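Local coordinates for 2-pyrone-4,6-dicarboxylic acid hydrolase, putative (Pseudomonas putida, PDB 2FFI), which is a putative hydrolase of the TIM-barrel amidohydrolase family, probably acting as a lactonase on 2-pyrone-4,6-dicarboxylate, at residues A[185-199]-A[221-234]. Residues are numbered along the deposited sequence; the frame is centred on the assembly and turned at random.
Sequences LLTLSGRGKVWVKVS and ALEAHYGAERLMWG
Val196 N donates to Arg230 O at 3.1 Å and Val198 N to Met232 O at 2.9 Å. With the longer bond from Gly234 N to Val198 O, they pair strands 194-199 and 231-234 in parallel. Helix 208-225 connects the two strands, a beta-alpha-beta unit of the TIM barrel. The tightly packed part lies between helix 208-225, strand 194-199 and the residues Leu185 and Leu186: Val196 directs CG2, anti to its own N, at Leu222 CD2 (3.5 Å), while CG1 meets Leu231 CG. Leu222 CD1 reaches Leu185 CD1 and Leu186 CD2, and Leu185 CD1 also lies at the edge of the Tyr226 ring. On the other face of the sheet, Lys197 CG packs against selenomethionine Met232 CG, and the lysine NZ pairs with Glu141.

Toward the partly exposed side, where Arg230, Gly192 and His225 lie, polar contacts take over, although Trp195 itself is buried. Arg230, bent at chi2 (-75°), lays its guanidinium on Trp195, planes 16° apart and centres 4.1 Å apart; its CD sits over the five-membered ring. Side-on, NE and NH1 both grip Gly192 O, NH1 in the carbonyl plane at 2.8 Å, and NH2 donates to Glu229 O. His225 ND1 donates to Leu185 O (3.2 Å, 136°), with that oxygen in the imidazole plane. The chemistry thus implies two regimes: apolar packing joins helix 208-225 to strand 194-199 and Leu185-Leu186, whereas a cation stacked on indole and tied to carbonyls is consistent with holding the 3-10 segment 228-230 in place just before strand 231-234.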
loop_
_atom_site.group_PDB
_atom_site.type_symbol
_atom_site.label_atom_id
_atom_site.label_comp_id
_atom_site.label_asym_id
_atom_site.label_seq_id
_atom_site.Cartn_x
_atom_site.Cartn_y
_atom_site.Cartn_z
ATOM N N LEU A 185 2.548 -5.297 -17.320
ATOM C CA LEU A 185 3.242 -4.883 -16.110
ATOM C C LEU A 185 4.714 -5.345 -16.117
ATOM O O LEU A 185 5.605 -4.579 -15.743
ATOM C CB LEU A 185 2.492 -5.432 -14.890
ATOM C CG LEU A 185 2.773 -4.908 -13.484
ATOM C CD1 LEU A 185 4.091 -5.466 -12.986
ATOM C CD2 LEU A 185 2.789 -3.390 -13.488
ATOM N N LEU A 186 4.967 -6.577 -16.563
ATOM C CA LEU A 186 6.328 -7.118 -16.608
ATOM C C LEU A 186 7.101 -6.573 -17.787
ATOM O O LEU A 186 8.235 -6.975 -18.029
ATOM C CB LEU A 186 6.304 -8.639 -16.728
ATOM C CG LEU A 186 5.453 -9.407 -15.737
ATOM C CD1 LEU A 186 5.535 -10.873 -16.067
ATOM C CD2 LEU A 186 5.927 -9.125 -14.333
ATOM N N THR A 187 6.479 -5.665 -18.525
ATOM C CA THR A 187 7.106 -5.090 -19.702
ATOM C C THR A 187 6.898 -3.589 -19.695
ATOM O O THR A 187 7.331 -2.890 -20.607
ATOM C CB THR A 187 6.481 -5.667 -20.998
ATOM O OG1 THR A 187 6.334 -7.085 -20.870
ATOM C CG2 THR A 187 7.368 -5.381 -22.200
ATOM N N LEU A 188 6.237 -3.091 -18.657
ATOM C CA LEU A 188 5.951 -1.661 -18.554
ATOM C C LEU A 188 7.194 -0.790 -18.698
ATOM O O LEU A 188 8.317 -1.247 -18.492
ATOM C CB LEU A 188 5.268 -1.348 -17.222
ATOM C CG LEU A 188 4.700 0.062 -17.050
ATOM C CD1 LEU A 188 3.629 0.332 -18.110
ATOM C CD2 LEU A 188 4.107 0.191 -15.653
ATOM N N SER A 189 6.976 0.469 -19.065
ATOM C CA SER A 189 8.053 1.432 -19.236
ATOM C C SER A 189 8.116 2.343 -18.013
ATOM O O SER A 189 7.692 3.498 -18.064
ATOM C CB SER A 189 7.822 2.267 -20.500
ATOM O OG SER A 189 6.536 2.857 -20.516
ATOM N N GLY A 190 8.636 1.812 -16.911
ATOM C CA GLY A 190 8.745 2.591 -15.687
ATOM C C GLY A 190 10.171 3.040 -15.436
ATOM O O GLY A 190 11.045 2.216 -15.166
ATOM N N ARG A 191 10.405 4.344 -15.523
ATOM C CA ARG A 191 11.736 4.902 -15.315
ATOM C C ARG A 191 12.118 4.871 -13.841
ATOM O O ARG A 191 12.438 5.909 -13.252
ATOM C CB ARG A 191 11.801 6.348 -15.809
ATOM C CG ARG A 191 11.201 6.605 -17.182
ATOM C CD ARG A 191 11.661 7.968 -17.701
ATOM N NE ARG A 191 10.632 8.670 -18.466
ATOM C CZ ARG A 191 9.513 9.165 -17.942
ATOM N NH1 ARG A 191 9.270 9.038 -16.641
ATOM N NH2 ARG A 191 8.638 9.790 -18.720
ATOM N N GLY A 192 12.069 3.676 -13.257
ATOM C CA GLY A 192 12.416 3.492 -11.859
ATOM C C GLY A 192 11.523 4.253 -10.906
ATOM O O GLY A 192 11.778 4.289 -9.701
ATOM N N LYS A 193 10.476 4.866 -11.447
ATOM C CA LYS A 193 9.551 5.637 -10.637
ATOM C C LYS A 193 8.326 4.786 -10.289
ATOM O O LYS A 193 7.355 5.275 -9.719
ATOM C CB LYS A 193 9.143 6.911 -11.388
ATOM C CG LYS A 193 10.294 7.902 -11.671
ATOM C CD LYS A 193 10.415 9.033 -10.619
ATOM C CE LYS A 193 9.171 9.927 -10.586
ATOM N NZ LYS A 193 9.287 11.091 -9.663
ATOM N N VAL A 194 8.380 3.500 -10.613
ATOM C CA VAL A 194 7.264 2.614 -10.305
ATOM C C VAL A 194 7.579 1.541 -9.258
ATOM O O VAL A 194 8.508 0.736 -9.402
ATOM C CB VAL A 194 6.701 1.957 -11.589
ATOM C CG1 VAL A 194 7.830 1.454 -12.454
ATOM C CG2 VAL A 194 5.736 0.828 -11.222
ATOM N N TRP A 195 6.785 1.563 -8.190
ATOM C CA TRP A 195 6.921 0.632 -7.081
ATOM C C TRP A 195 5.749 -0.317 -7.089
ATOM O O TRP A 195 4.635 0.031 -7.489
ATOM C CB TRP A 195 6.920 1.376 -5.747
ATOM C CG TRP A 195 8.235 1.928 -5.369
ATOM C CD1 TRP A 195 9.158 1.360 -4.542
ATOM C CD2 TRP A 195 8.807 3.144 -5.835
ATOM N NE1 TRP A 195 10.283 2.150 -4.465
ATOM C CE2 TRP A 195 10.094 3.249 -5.253
ATOM C CE3 TRP A 195 8.366 4.151 -6.698
ATOM C CZ2 TRP A 195 10.934 4.326 -5.500
ATOM C CZ3 TRP A 195 9.203 5.222 -6.948
ATOM C CH2 TRP A 195 10.477 5.302 -6.352
ATOM N N VAL A 196 6.009 -1.527 -6.630
ATOM C CA VAL A 196 4.978 -2.525 -6.563
ATOM C C VAL A 196 5.034 -3.192 -5.196
ATOM O O VAL A 196 6.097 -3.620 -4.735
ATOM C CB VAL A 196 5.163 -3.564 -7.671
ATOM C CG1 VAL A 196 6.591 -4.054 -7.662
ATOM C CG2 VAL A 196 4.185 -4.714 -7.470
ATOM N N LYS A 197 3.878 -3.257 -4.543
ATOM C CA LYS A 197 3.773 -3.866 -3.226
ATOM C C LYS A 197 3.385 -5.333 -3.297
ATOM O O LYS A 197 2.430 -5.712 -3.979
ATOM C CB LYS A 197 2.754 -3.120 -2.355
ATOM C CG LYS A 197 3.351 -2.002 -1.538
ATOM C CD LYS A 197 2.457 -1.562 -0.380
ATOM C CE LYS A 197 1.607 -0.353 -0.739
ATOM N NZ LYS A 197 1.230 0.468 0.451
ATOM N N VAL A 198 4.157 -6.155 -2.597
ATOM C CA VAL A 198 3.901 -7.584 -2.522
ATOM C C VAL A 198 3.212 -7.796 -1.164
ATOM O O VAL A 198 3.849 -7.890 -0.119
ATOM C CB VAL A 198 5.227 -8.388 -2.645
ATOM C CG1 VAL A 198 6.393 -7.573 -2.132
ATOM C CG2 VAL A 198 5.118 -9.705 -1.881
ATOM N N SER A 199 1.889 -7.831 -1.202
ATOM C CA SER A 199 1.078 -7.975 -0.003
ATOM C C SER A 199 -0.312 -8.534 -0.284
ATOM O O SER A 199 -0.809 -8.500 -1.412
ATOM C CB SER A 199 0.938 -6.613 0.706
ATOM O OG SER A 199 0.344 -5.624 -0.131
ATOM N N ALA A 221 9.235 -12.685 -11.238
ATOM C CA ALA A 221 9.099 -11.942 -12.498
ATOM C C ALA A 221 9.116 -10.435 -12.251
ATOM O O ALA A 221 9.744 -9.669 -12.982
ATOM C CB ALA A 221 7.803 -12.345 -13.219
ATOM N N LEU A 222 8.401 -10.025 -11.212
ATOM C CA LEU A 222 8.328 -8.627 -10.833
ATOM C C LEU A 222 9.725 -8.078 -10.549
ATOM O O LEU A 222 10.155 -7.129 -11.189
ATOM C CB LEU A 222 7.423 -8.479 -9.608
ATOM C CG LEU A 222 6.151 -7.640 -9.750
ATOM C CD1 LEU A 222 5.432 -7.955 -11.044
ATOM C CD2 LEU A 222 5.259 -7.902 -8.553
ATOM N N GLU A 223 10.441 -8.680 -9.606
ATOM C CA GLU A 223 11.781 -8.202 -9.270
ATOM C C GLU A 223 12.727 -8.228 -10.448
ATOM O O GLU A 223 13.674 -7.453 -10.509
ATOM C CB GLU A 223 12.404 -9.031 -8.145
ATOM C CG GLU A 223 13.813 -8.559 -7.786
ATOM C CD GLU A 223 14.656 -9.643 -7.138
ATOM O OE1 GLU A 223 15.873 -9.418 -6.936
ATOM O OE2 GLU A 223 14.102 -10.722 -6.829
ATOM N N ALA A 224 12.483 -9.137 -11.381
ATOM C CA ALA A 224 13.347 -9.260 -12.552
ATOM C C ALA A 224 13.206 -8.055 -13.487
ATOM O O ALA A 224 14.129 -7.740 -14.235
ATOM C CB ALA A 224 13.024 -10.547 -13.310
ATOM N N HIS A 225 12.055 -7.385 -13.428
ATOM C CA HIS A 225 11.782 -6.232 -14.273
ATOM C C HIS A 225 11.872 -4.906 -13.529
ATOM O O HIS A 225 12.225 -3.882 -14.106
ATOM C CB HIS A 225 10.395 -6.355 -14.905
ATOM C CG HIS A 225 10.094 -5.270 -15.892
ATOM N ND1 HIS A 225 8.826 -4.767 -16.088
ATOM C CD2 HIS A 225 10.904 -4.569 -16.726
ATOM C CE1 HIS A 225 8.866 -3.806 -16.991
ATOM N NE2 HIS A 225 10.118 -3.664 -17.395
ATOM N N TYR A 226 11.542 -4.915 -12.247
ATOM C CA TYR A 226 11.600 -3.688 -11.467
ATOM C C TYR A 226 12.800 -3.632 -10.537
ATOM O O TYR A 226 13.404 -2.569 -10.363
ATOM C CB TYR A 226 10.311 -3.517 -10.667
ATOM C CG TYR A 226 9.145 -3.143 -11.534
ATOM C CD1 TYR A 226 9.146 -1.951 -12.243
ATOM C CD2 TYR A 226 8.045 -3.981 -11.649
ATOM C CE1 TYR A 226 8.076 -1.594 -13.046
ATOM C CE2 TYR A 226 6.963 -3.639 -12.450
ATOM C CZ TYR A 226 6.982 -2.440 -13.145
ATOM O OH TYR A 226 5.897 -2.069 -13.900
ATOM N N GLY A 227 13.135 -4.777 -9.942
ATOM C CA GLY A 227 14.264 -4.849 -9.032
ATOM C C GLY A 227 13.833 -4.860 -7.579
ATOM O O GLY A 227 12.743 -4.396 -7.250
ATOM N N ALA A 228 14.692 -5.389 -6.712
ATOM C CA ALA A 228 14.420 -5.470 -5.276
ATOM C C ALA A 228 14.187 -4.100 -4.641
ATOM O O ALA A 228 13.410 -3.970 -3.688
ATOM C CB ALA A 228 15.574 -6.170 -4.577
ATOM N N GLU A 229 14.871 -3.081 -5.163
ATOM C CA GLU A 229 14.739 -1.717 -4.646
ATOM C C GLU A 229 13.392 -1.096 -5.016
ATOM O O GLU A 229 13.159 0.090 -4.790
ATOM C CB GLU A 229 15.885 -0.831 -5.169
ATOM C CG GLU A 229 16.009 0.509 -4.421
ATOM C CD GLU A 229 17.188 1.380 -4.865
ATOM O OE1 GLU A 229 18.337 0.872 -4.882
ATOM O OE2 GLU A 229 16.964 2.579 -5.176
ATOM N N ARG A 230 12.502 -1.908 -5.577
ATOM C CA ARG A 230 11.196 -1.422 -5.979
ATOM C C ARG A 230 10.061 -2.288 -5.482
ATOM O O ARG A 230 8.901 -2.007 -5.763
ATOM C CB ARG A 230 11.125 -1.298 -7.497
ATOM C CG ARG A 230 11.930 -0.139 -8.030
ATOM C CD ARG A 230 11.235 1.164 -7.758
ATOM N NE ARG A 230 12.068 2.287 -8.169
ATOM C CZ ARG A 230 13.171 2.660 -7.534
ATOM N NH1 ARG A 230 13.871 3.690 -7.974
ATOM N NH2 ARG A 230 13.568 2.008 -6.452
ATOM N N LEU A 231 10.394 -3.337 -4.739
ATOM C CA LEU A 231 9.385 -4.223 -4.182
ATOM C C LEU A 231 9.426 -4.181 -2.654
ATOM O O LEU A 231 10.495 -4.280 -2.053
ATOM C CB LEU A 231 9.611 -5.647 -4.673
ATOM C CG LEU A 231 9.193 -5.925 -6.123
ATOM C CD1 LEU A 231 10.061 -5.134 -7.049
ATOM C CD2 LEU A 231 9.324 -7.414 -6.455
HETATM N N MSE A 232 8.265 -4.024 -2.025
HETATM C CA MSE A 232 8.204 -3.981 -0.568
HETATM C C MSE A 232 7.042 -4.812 -0.048
HETATM O O MSE A 232 5.994 -4.902 -0.690
HETATM C CB MSE A 232 8.050 -2.547 -0.074
HETATM C CG MSE A 232 6.686 -1.962 -0.314
HETATM SE SE MSE A 232 6.785 -0.044 -0.463
HETATM C CE MSE A 232 6.561 0.061 -2.361
ATOM N N TRP A 233 7.226 -5.410 1.123
ATOM C CA TRP A 233 6.188 -6.242 1.719
ATOM C C TRP A 233 5.196 -5.498 2.595
ATOM O O TRP A 233 5.567 -4.611 3.360
ATOM C CB TRP A 233 6.815 -7.353 2.565
ATOM C CG TRP A 233 5.805 -8.201 3.293
ATOM C CD1 TRP A 233 5.191 -9.331 2.829
ATOM C CD2 TRP A 233 5.310 -7.992 4.634
ATOM N NE1 TRP A 233 4.349 -9.838 3.802
ATOM C CE2 TRP A 233 4.408 -9.040 4.915
ATOM C CE3 TRP A 233 5.544 -7.019 5.622
ATOM C CZ2 TRP A 233 3.745 -9.151 6.138
ATOM C CZ3 TRP A 233 4.874 -7.127 6.849
ATOM C CH2 TRP A 233 3.990 -8.190 7.094
ATOM N N GLY A 234 3.931 -5.888 2.492
ATOM C CA GLY A 234 2.897 -5.285 3.314
ATOM C C GLY A 234 2.109 -6.347 4.067
ATOM O O GLY A 234 1.999 -7.470 3.602
#